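14 KDA fatty acid binding protein (Schistosoma mansoni, PDB 1VYF) binds long-chain fatty acids such as oleic and arachidonic acid inside a beta-barrel and may take part in their transport. Local coordinates at residues His16-Val21 / Ala127-Lys132; Lys93-Gln98 / Val106-Val111. All coordinates share one frame; numbering follows the deposited sequence. Where two conformers were deposited one is given.

Interaction 1 (His16-Val21 / Ala127-Lys132). With OLA (oleic acid), chain B.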
# COMPACT_ATOMS: atom_id res chain seq x y z
N HIS A 16 0.72 4.86 12.55
CA HIS A 16 0.92 4.25 13.86
C HIS A 16 1.72 2.97 13.78
O HIS A 16 1.37 2.03 13.06
CB HIS A 16 -0.46 3.93 14.48
CG HIS A 16 -0.40 3.16 15.78
ND1 HIS A 16 -0.30 3.78 17.01
CD2 HIS A 16 -0.45 1.83 16.03
CE1 HIS A 16 -0.29 2.86 17.96
NE2 HIS A 16 -0.35 1.67 17.39
N ASN A 17 2.83 2.93 14.51
CA ASN A 17 3.69 1.74 14.58
C ASN A 17 4.43 1.33 13.30
O ASN A 17 4.82 0.16 13.17
CB ASN A 17 2.94 0.54 15.18
CG ASN A 17 3.87 -0.44 15.92
OD1 ASN A 17 4.80 -0.01 16.59
ND2 ASN A 17 3.62 -1.74 15.78
N PHE A 18 4.64 2.26 12.39
CA PHE A 18 5.23 1.93 11.09
C PHE A 18 6.72 1.62 11.17
O PHE A 18 7.20 0.77 10.42
CB PHE A 18 4.97 3.06 10.09
CG PHE A 18 5.24 2.70 8.62
CD1 PHE A 18 4.76 1.54 8.04
CD2 PHE A 18 5.97 3.56 7.84
CE1 PHE A 18 5.00 1.25 6.68
CE2 PHE A 18 6.22 3.27 6.48
CZ PHE A 18 5.71 2.10 5.92
N ASP A 19 7.45 2.27 12.08
CA ASP A 19 8.87 1.93 12.20
C ASP A 19 9.12 0.48 12.60
O ASP A 19 10.08 -0.14 12.13
CB ASP A 19 9.62 2.87 13.11
CG ASP A 19 11.13 2.72 12.97
OD1 ASP A 19 11.66 3.16 11.93
OD2 ASP A 19 11.86 2.14 13.83
N ALA A 20 8.26 -0.09 13.44
CA ALA A 20 8.36 -1.50 13.81
C ALA A 20 8.29 -2.41 12.57
O ALA A 20 8.92 -3.49 12.54
CB ALA A 20 7.26 -1.87 14.79
N VAL A 21 7.52 -2.02 11.56
CA VAL A 21 7.38 -2.92 10.40
C VAL A 21 8.51 -2.75 9.43
O VAL A 21 8.99 -3.74 8.89
CB VAL A 21 6.01 -2.95 9.64
CG1 VAL A 21 4.82 -2.63 10.49
CG2 VAL A 21 6.05 -2.20 8.30
N ALA A 127 1.22 -2.30 11.66
CA ALA A 127 1.12 -0.86 11.56
C ALA A 127 -0.21 -0.47 10.94
O ALA A 127 -0.78 -1.19 10.16
CB ALA A 127 2.28 -0.29 10.80
N ILE A 128 -0.75 0.68 11.34
CA ILE A 128 -1.97 1.20 10.71
C ILE A 128 -1.70 2.61 10.19
O ILE A 128 -1.19 3.47 10.93
CB ILE A 128 -3.16 1.23 11.74
CG1 ILE A 128 -3.46 -0.17 12.26
CG2 ILE A 128 -4.43 1.90 11.14
CD1 ILE A 128 -4.51 -0.20 13.34
N ARG A 129 -2.03 2.85 8.93
CA ARG A 129 -1.86 4.14 8.29
C ARG A 129 -3.17 4.60 7.68
O ARG A 129 -3.76 3.92 6.84
CB ARG A 129 -0.79 4.05 7.22
CG ARG A 129 0.59 3.84 7.80
CD ARG A 129 1.54 3.15 6.87
NE ARG A 129 1.93 3.95 5.71
CZ ARG A 129 2.73 5.00 5.75
NH1 ARG A 129 3.04 5.61 4.64
NH2 ARG A 129 3.27 5.42 6.91
N ASN A 130 -3.65 5.76 8.14
CA ASN A 130 -4.91 6.33 7.68
C ASN A 130 -4.65 7.37 6.60
O ASN A 130 -3.78 8.23 6.74
CB ASN A 130 -5.65 7.01 8.86
CG ASN A 130 -6.38 6.01 9.74
OD1 ASN A 130 -6.76 4.90 9.30
ND2 ASN A 130 -6.51 6.36 11.01
N TYR A 131 -5.42 7.30 5.52
CA TYR A 131 -5.39 8.26 4.43
C TYR A 131 -6.75 8.95 4.36
O TYR A 131 -7.76 8.33 4.60
CB TYR A 131 -5.17 7.53 3.09
CG TYR A 131 -3.80 6.94 2.89
CD1 TYR A 131 -3.41 5.79 3.60
CD2 TYR A 131 -2.88 7.54 2.01
CE1 TYR A 131 -2.16 5.21 3.40
CE2 TYR A 131 -1.60 6.98 1.83
CZ TYR A 131 -1.24 5.84 2.52
OH TYR A 131 0.01 5.33 2.29
N LYS A 132 -6.74 10.25 4.07
CA LYS A 132 -7.95 11.03 3.83
C LYS A 132 -8.14 11.21 2.36
O LYS A 132 -7.19 11.41 1.59
CB LYS A 132 -7.86 12.42 4.51
CG LYS A 132 -7.54 12.33 5.99
CD LYS A 132 -7.88 13.64 6.77
CE LYS A 132 -6.87 14.74 6.52
NZ LYS A 132 -7.53 16.08 6.29
C1 OLA B . 1.02 2.18 2.64
O1 OLA B . 0.41 2.16 1.59
O2 OLA B . 0.81 3.25 3.40
C2 OLA B . 1.94 1.09 3.19
C3 OLA B . 2.74 0.22 2.20
C4 OLA B . 4.24 0.10 2.58
C5 OLA B . 4.78 -1.32 2.86
C6 OLA B . 6.05 -1.33 3.72
C7 OLA B . 7.36 -1.16 2.94
C8 OLA B . 7.77 0.29 2.77
C9 OLA B . 9.15 0.57 3.32
C10 OLA B . 9.68 1.80 3.38
C11 OLA B . 8.97 3.05 2.91
C12 OLA B . 9.89 3.97 2.09
C13 OLA B . 9.30 5.37 1.88
C14 OLA B . 8.12 5.44 0.91
C15 OLA B . 6.75 5.37 1.60
C16 OLA B . 5.64 4.98 0.63
C17 OLA B . 4.87 3.73 1.07
C18 OLA B . 3.69 4.13 1.93
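His16 and Ile128 form an antiparallel hydrogen-bonded pair where the end of strand 8-16 lies against strand 125-133: His16 N donates to Ile128 O at 2.9 Å, and Ile128 N returns the bond to His16 O at 3.0 Å. Just past this pair the chain turns into helix 18-24. The amide ND2 of Asn17 is held by Thr126 O at the turn.

The apolar contact centres on the methyl of Ala127. Val21 CG1 presses on Ala127 CB at 3.5 Å, tight for two carbons, while Phe18 brings CD1 to the same methyl at 4.1 Å.

The aromatic contact joins Phe18 to Arg129. With CG anti to the backbone N (chi1 -167°), the Phe18 ring offers one face to the guanidinium, which lies nearly flat on it, planes 24° apart. Arg129 CZ stands 4.1 Å from the ring centroid, a cation-pi geometry, and Arg129 CD sits over the same face as a CH-pi contact.

The oleate carboxylate supplies the polar end. Arg129 NE points an almost straight bond (175°) at O2 in the guanidinium plane, 2.7 Å away, and Tyr131 OH makes a very short bond to the same oxygen. Stacked on Phe18, tied to O2 and weakly bonded to Ser15 OG through NH2, the guanidinium is probably fixed in its rotation, and its positive charge may favour an ionised carboxylate at this head-group site.

Interaction 2 (Lys93-Gln98 / Val106-Val111)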
# COMPACT_ATOMS: atom_id res chain seq x y z
N LYS A 93 -12.81 -3.24 0.18
CA LYS A 93 -11.63 -3.77 0.84
C LYS A 93 -10.80 -4.67 -0.08
O LYS A 93 -11.34 -5.58 -0.71
CB LYS A 93 -12.06 -4.54 2.07
CG LYS A 93 -10.96 -5.00 2.98
CD LYS A 93 -11.62 -5.60 4.23
CE LYS A 93 -10.68 -6.28 5.12
NZ LYS A 93 -11.45 -6.97 6.17
N LEU A 94 -9.49 -4.44 -0.13
CA LEU A 94 -8.58 -5.34 -0.84
C LEU A 94 -7.38 -5.65 0.00
O LEU A 94 -6.99 -4.86 0.88
CB LEU A 94 -8.16 -4.79 -2.20
CG LEU A 94 -7.72 -3.37 -2.30
CD1 LEU A 94 -6.30 -3.27 -1.82
CD2 LEU A 94 -7.89 -2.79 -3.73
N THR A 95 -6.79 -6.81 -0.26
CA THR A 95 -5.65 -7.27 0.50
C THR A 95 -4.46 -7.59 -0.44
O THR A 95 -4.61 -8.40 -1.35
CB THR A 95 -6.05 -8.52 1.29
OG1 THR A 95 -7.15 -8.24 2.18
CG2 THR A 95 -4.94 -8.98 2.18
N GLN A 96 -3.31 -6.95 -0.22
CA GLN A 96 -2.11 -7.15 -1.01
C GLN A 96 -1.09 -7.92 -0.21
O GLN A 96 -0.74 -7.55 0.92
CB GLN A 96 -1.52 -5.81 -1.44
CG GLN A 96 -0.24 -5.91 -2.25
CD GLN A 96 0.28 -4.61 -2.72
OE1 GLN A 96 -0.18 -3.57 -2.27
NE2 GLN A 96 1.23 -4.66 -3.66
N THR A 97 -0.59 -9.00 -0.81
CA THR A 97 0.43 -9.80 -0.19
C THR A 97 1.71 -9.60 -1.00
O THR A 97 1.68 -9.71 -2.22
CB THR A 97 -0.05 -11.29 -0.13
OG1 THR A 97 -1.22 -11.38 0.71
CG2 THR A 97 0.92 -12.14 0.57
N GLN A 98 2.79 -9.24 -0.34
CA GLN A 98 4.09 -9.03 -0.96
C GLN A 98 5.07 -10.03 -0.37
O GLN A 98 5.35 -9.99 0.82
CB GLN A 98 4.60 -7.62 -0.72
CG GLN A 98 3.76 -6.56 -1.37
CD GLN A 98 4.33 -5.13 -1.20
OE1 GLN A 98 4.76 -4.75 -0.12
NE2 GLN A 98 4.32 -4.35 -2.27
N VAL A 106 1.57 -8.27 4.43
CA VAL A 106 0.17 -8.26 4.07
C VAL A 106 -0.33 -6.83 4.28
O VAL A 106 -0.14 -6.24 5.36
CB VAL A 106 -0.64 -9.23 4.87
CG1 VAL A 106 -2.06 -9.20 4.42
CG2 VAL A 106 -0.05 -10.65 4.73
N ILE A 107 -0.88 -6.25 3.22
CA ILE A 107 -1.41 -4.86 3.26
C ILE A 107 -2.89 -4.85 2.95
O ILE A 107 -3.33 -5.10 1.82
CB ILE A 107 -0.65 -3.95 2.28
CG1 ILE A 107 0.86 -4.09 2.47
CG2 ILE A 107 -1.09 -2.47 2.50
CD1 ILE A 107 1.66 -3.74 1.25
N VAL A 108 -3.71 -4.58 3.95
CA VAL A 108 -5.14 -4.51 3.79
C VAL A 108 -5.47 -3.00 3.65
O VAL A 108 -4.94 -2.18 4.38
CB VAL A 108 -5.87 -5.18 4.99
CG1 VAL A 108 -7.35 -5.15 4.83
CG2 VAL A 108 -5.38 -6.61 5.22
N ARG A 109 -6.29 -2.67 2.66
CA ARG A 109 -6.78 -1.33 2.42
C ARG A 109 -8.29 -1.37 2.43
O ARG A 109 -8.91 -2.13 1.66
CB ARG A 109 -6.31 -0.81 1.08
CG ARG A 109 -4.79 -0.77 0.95
CD ARG A 109 -4.30 -0.10 -0.29
NE ARG A 109 -2.89 0.23 -0.23
CZ ARG A 109 -1.88 -0.55 -0.57
NH1 ARG A 109 -2.10 -1.77 -1.03
NH2 ARG A 109 -0.65 -0.10 -0.47
N GLU A 110 -8.89 -0.60 3.31
CA GLU A 110 -10.33 -0.61 3.43
C GLU A 110 -10.83 0.82 3.43
O GLU A 110 -10.32 1.61 4.17
CB GLU A 110 -10.70 -1.31 4.74
CG GLU A 110 -12.19 -1.32 5.05
CD GLU A 110 -12.62 -2.44 5.98
OE1 GLU A 110 -11.76 -3.02 6.67
OE2 GLU A 110 -13.83 -2.75 5.99
N VAL A 111 -11.85 1.10 2.63
CA VAL A 111 -12.40 2.45 2.48
C VAL A 111 -13.67 2.53 3.28
O VAL A 111 -14.55 1.68 3.16
CB VAL A 111 -12.69 2.82 1.02
CG1 VAL A 111 -13.46 4.13 0.92
CG2 VAL A 111 -11.39 2.92 0.24
O HOH W 1 -10.06 -5.11 8.62
O HOH W 2 1.98 -1.20 -1.49
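Gln96 OE1 is gripped twice, by Arg109 NH1 at 2.9 Å and by a water that also accepts a bond from Arg109 NH2. This closes a small ring of polar contacts on the inward side of the beta hairpin formed by strands 93-99 and 104-112, part of the antiparallel barrel of the fatty-acid binding proteins. Gln96 OE1 and the water both lie at the edge of the guanidinium, in its plane, and the Gln96 amide plane is turned 45° against it. Gln96 reaches this position fully extended, its CG anti to the backbone N (chi1 179°). Arg109 is a binding residue for oleate and arachidonate, and its NH2 is hydrogen-bonded to O1 of the oleate carboxylate.

Behind the side chains, the backbones of Leu94 and Arg109 exchange two hydrogen bonds, and Gln96 and Ile107 exchange two more. The shortest of the four runs from Ile107 N to Gln96 O, 2.6 Å.

On the same face, Leu94 lays CD1 across the aliphatic start of Arg109, 3.8 Å from its CB; the torsion that puts CG between the backbone N and carbonyl carbon (chi1 47°) is what brings it over. Further along, Ile107 CD1 meets Gln98 OE1, whose amide NE2 bonds Glu74.

The other face carries Lys93, Thr95, Thr97, Val106, Val108 and Glu110. Thr95 CG2 packs against Val106 CG1 at 3.7 Å while its hydroxyl is bonded to Asn89. Lys93, extended, passes its CE by Val108 CG1 at 3.5 Å; its salt bridge to Glu110 is long and doubtful.

Back on the inward face, Ile107 CG2 sits over one face of the Arg109 guanidinium, offset toward the rim, 3.6 Å above its plane.

In the fold
Interactions 1 and 2 lie on one antiparallel sheet, their centres 13 Å apart and their nearest atoms about 6 Å apart, and they do not touch directly. Between strands 125-133 and 104-112 runs strand 115-122, whose Thr118 pairs through its backbone with Arg129 and touches the side chain of Arg109. The oleate carboxylate is what joins the two contacts: Arg129 and Tyr131 of interaction 1 take O2, whereas Arg109 of interaction 2 bonds O1 through NH2. At their nearest atoms the side chains of Arg109 and Tyr131 are about 6 Å apart, those of Arg109 and Arg129 about 8 Å. Gln96 probably helps to hold Arg109 from a second shell; Phe18, stacked on Arg129, also touches the oleate chain.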